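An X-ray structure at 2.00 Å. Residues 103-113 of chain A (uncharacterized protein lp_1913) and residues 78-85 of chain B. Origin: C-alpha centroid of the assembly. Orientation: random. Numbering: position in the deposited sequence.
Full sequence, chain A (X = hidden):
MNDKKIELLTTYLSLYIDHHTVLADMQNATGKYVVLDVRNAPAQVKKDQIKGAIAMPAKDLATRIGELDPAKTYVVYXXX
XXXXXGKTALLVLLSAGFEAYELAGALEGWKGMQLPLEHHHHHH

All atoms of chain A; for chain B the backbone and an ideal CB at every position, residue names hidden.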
# COMPACT_ATOMS: atom_id res chain seq x y z
N LEU A 103 -2.91 -0.06 -11.73
CA LEU A 103 -1.89 0.96 -12.04
C LEU A 103 -0.97 1.16 -10.84
O LEU A 103 -1.42 1.61 -9.78
CB LEU A 103 -2.56 2.30 -12.39
CG LEU A 103 -1.65 3.48 -12.79
CD1 LEU A 103 -0.90 3.11 -14.06
CD2 LEU A 103 -2.46 4.76 -13.03
N ALA A 104 0.31 0.82 -10.99
CA ALA A 104 1.26 1.00 -9.91
C ALA A 104 1.34 2.50 -9.59
O ALA A 104 1.52 3.32 -10.49
CB ALA A 104 2.65 0.49 -10.32
N GLY A 105 1.18 2.85 -8.32
CA GLY A 105 1.22 4.25 -7.92
C GLY A 105 -0.15 4.89 -7.84
O GLY A 105 -0.33 5.91 -7.18
N ALA A 106 -1.13 4.30 -8.52
CA ALA A 106 -2.50 4.80 -8.53
C ALA A 106 -2.60 6.25 -9.01
O ALA A 106 -1.68 6.77 -9.64
CB ALA A 106 -3.11 4.66 -7.14
N LEU A 107 -3.72 6.89 -8.73
CA LEU A 107 -3.91 8.28 -9.15
C LEU A 107 -2.87 9.21 -8.49
O LEU A 107 -2.33 10.11 -9.13
CB LEU A 107 -5.32 8.75 -8.79
CG LEU A 107 -5.64 10.21 -9.14
CD1 LEU A 107 -5.49 10.43 -10.65
CD2 LEU A 107 -7.04 10.53 -8.68
N GLU A 108 -2.61 8.97 -7.21
CA GLU A 108 -1.65 9.75 -6.43
C GLU A 108 -0.27 9.81 -7.10
O GLU A 108 0.36 10.87 -7.17
CB GLU A 108 -1.50 9.15 -5.03
CG GLU A 108 -0.44 9.81 -4.15
CD GLU A 108 -0.34 9.17 -2.76
OE1 GLU A 108 -0.09 7.94 -2.68
OE2 GLU A 108 -0.52 9.89 -1.76
N GLY A 109 0.18 8.66 -7.59
CA GLY A 109 1.47 8.59 -8.26
C GLY A 109 1.44 9.32 -9.58
O GLY A 109 2.39 10.03 -9.94
N TRP A 110 0.35 9.15 -10.31
CA TRP A 110 0.17 9.79 -11.61
C TRP A 110 0.26 11.31 -11.46
O TRP A 110 0.99 11.98 -12.21
CB TRP A 110 -1.20 9.39 -12.17
CG TRP A 110 -1.39 9.65 -13.62
CD1 TRP A 110 -2.00 10.73 -14.20
CD2 TRP A 110 -1.04 8.77 -14.70
NE1 TRP A 110 -2.07 10.57 -15.56
CE2 TRP A 110 -1.48 9.38 -15.90
CE3 TRP A 110 -0.39 7.53 -14.76
CZ2 TRP A 110 -1.30 8.78 -17.15
CZ3 TRP A 110 -0.21 6.94 -16.01
CH2 TRP A 110 -0.67 7.56 -17.19
N LYS A 111 -0.49 11.85 -10.50
CA LYS A 111 -0.49 13.28 -10.22
C LYS A 111 0.89 13.73 -9.74
O LYS A 111 1.36 14.81 -10.10
CB LYS A 111 -1.52 13.63 -9.14
CG LYS A 111 -2.96 13.62 -9.59
CD LYS A 111 -3.84 14.32 -8.55
CE LYS A 111 -5.28 14.42 -9.02
NZ LYS A 111 -6.10 15.23 -8.06
N GLY A 112 1.52 12.90 -8.93
CA GLY A 112 2.83 13.22 -8.41
C GLY A 112 3.86 13.41 -9.51
O GLY A 112 4.74 14.25 -9.41
N MSE A 113 3.73 12.61 -10.57
CA MSE A 113 4.64 12.67 -11.71
C MSE A 113 4.14 13.70 -12.73
O MSE A 113 4.64 13.76 -13.85
CB MSE A 113 4.73 11.30 -12.41
CG MSE A 113 5.21 10.14 -11.54
SE MSE A 113 7.10 10.18 -11.11
CE MSE A 113 7.01 11.20 -9.47
N UNK B 78 10.43 5.14 -0.89
CA UNK B 78 10.12 5.99 -2.04
C UNK B 78 9.46 7.20 -1.40
O UNK B 78 9.39 7.29 -0.16
CB UNK B 78 9.23 5.31 -3.08
N UNK B 79 8.99 8.14 -2.20
CA UNK B 79 8.39 9.34 -1.63
C UNK B 79 7.14 9.03 -0.82
O UNK B 79 6.85 9.70 0.17
CB UNK B 79 8.05 10.33 -2.74
N UNK B 80 6.42 7.98 -1.21
CA UNK B 80 5.21 7.62 -0.50
C UNK B 80 5.07 6.10 -0.47
O UNK B 80 5.61 5.39 -1.32
CB UNK B 80 3.99 8.27 -1.15
N UNK B 81 4.34 5.59 0.52
CA UNK B 81 4.17 4.15 0.62
C UNK B 81 3.26 3.55 -0.44
O UNK B 81 3.33 2.35 -0.71
CB UNK B 81 3.62 3.80 2.00
N UNK B 82 2.42 4.38 -1.05
CA UNK B 82 1.49 3.89 -2.06
C UNK B 82 2.07 3.31 -3.35
O UNK B 82 1.37 2.60 -4.07
CB UNK B 82 0.56 5.04 -2.44
N UNK B 83 3.33 3.63 -3.64
CA UNK B 83 3.96 3.12 -4.86
C UNK B 83 4.44 1.69 -4.67
O UNK B 83 4.30 1.13 -3.59
CB UNK B 83 5.13 4.01 -5.27
N UNK B 84 4.99 1.12 -5.72
CA UNK B 84 5.51 -0.24 -5.68
C UNK B 84 7.03 -0.24 -5.76
O UNK B 84 7.64 -1.31 -5.77
CB UNK B 84 4.92 -1.07 -6.82
N UNK B 85 7.63 0.94 -5.83
CA UNK B 85 9.10 1.04 -5.94
C UNK B 85 9.82 0.43 -4.75
O UNK B 85 10.91 -0.12 -4.90
CB UNK B 85 9.52 2.50 -6.08

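Position 78 lies beyond the reach of chain A, and its ideal CB has nothing of that chain within 5.5 Å. Chain A sets no preference here. The residue is Asp B78, and its work is local. Its OD1 accepts a weak hydrogen bond from the backbone N of position 79 at 2.8 Å.

At position 79 CA-to-CB points toward chain A, yet the ideal CB touches nothing. The gap leads to the helix of chain A, where Gly A109 and Gly A112 leave the surface low beside the stem of Glu A108. A small residue would fall short; a long aliphatic or a large aromatic one could cross. The residue is Trp B79, with chi1 in p. Its CH2 lies 3.8 Å from Glu A108 CG. Its CZ2 is 4.2 Å from Gly A109 CA, which sits at the ring edge, and 4.5 Å from Gly A112 CA. A CB on Gly A112 would come within 3.0 Å of CZ2, a clash, so the bare glycine makes room for the ring.

Position 80 also points toward chain A, with its ideal CB 4.4 Å from Glu A108 OE1. Space is limited, so a small or medium side chain suits, polar or not. The residue is Thr B80. Its CG2 packs 3.8 Å from Glu A108 OE1, a van der Waals contact.

Position 81 points away, and a CB would fit. Many residues would serve; Gly B81 is deposited, within the type I turn from 80 to 83.

Position 82 points toward chain A, but its ideal CB would lie 3.0 Å from Glu A108 OE1, a clash. With the carboxylate placed as it is, only glycine fits. Gly B82 is found. Its O accepts a hydrogen bond from water 1 at 2.9 Å, and that water accepts from Gly A105 N at 2.6 Å, bridging the chains.

At position 83 CA-to-CB points sideways, and the ideal CB is 4.7 Å from Gly A105 CA. Small or branched residues would suit. The residue is Thr B83. Its CA approaches Gly A105 CA to 4.3 Å. Its OG1 donates to Asp B78 OD2 at 2.7 Å and accepts a weak capping bond from the backbone N of position 85 at 3.5 Å.

Position 84 points toward the methyl of Ala A104, 4.5 Å from the ideal CB. Small or medium residues fit. Thr B84 places OG1 3.6 Å from Ala A104 CB, without a hydrogen bond across the chains.

Position 85 points sideways and is little constrained by chain A. The residue is Leu B85; its CD2 comes no nearer than 6.4 Å, to Ala A104 CB.

Chain B 78-85: DWTGGTTL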
# COMPACT_ATOMS: atom_id res chain seq x y z
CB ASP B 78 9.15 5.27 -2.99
CG ASP B 78 8.97 6.01 -4.33
OD1 ASP B 78 9.72 6.97 -4.61
OD2 ASP B 78 8.08 5.61 -5.11
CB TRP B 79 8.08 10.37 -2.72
CG TRP B 79 6.99 9.99 -3.68
CD1 TRP B 79 7.06 9.09 -4.70
CD2 TRP B 79 5.68 10.56 -3.73
NE1 TRP B 79 5.87 9.05 -5.39
CE2 TRP B 79 5.00 9.95 -4.81
CE3 TRP B 79 5.01 11.52 -2.97
CZ2 TRP B 79 3.68 10.27 -5.15
CZ3 TRP B 79 3.69 11.84 -3.30
CH2 TRP B 79 3.04 11.22 -4.38
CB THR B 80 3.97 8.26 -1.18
OG1 THR B 80 2.85 8.19 -0.30
CG2 THR B 80 3.64 7.54 -2.48
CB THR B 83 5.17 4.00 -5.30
OG1 THR B 83 6.27 3.80 -4.39
CG2 THR B 83 4.80 5.47 -5.31
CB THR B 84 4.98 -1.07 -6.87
OG1 THR B 84 5.30 -0.40 -8.09
CG2 THR B 84 3.46 -1.25 -6.77
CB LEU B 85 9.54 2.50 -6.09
CG LEU B 85 9.36 3.21 -7.44
CD1 LEU B 85 10.26 2.56 -8.50
CD2 LEU B 85 7.91 3.12 -7.85
O HOH W 1 0.74 1.11 -6.46
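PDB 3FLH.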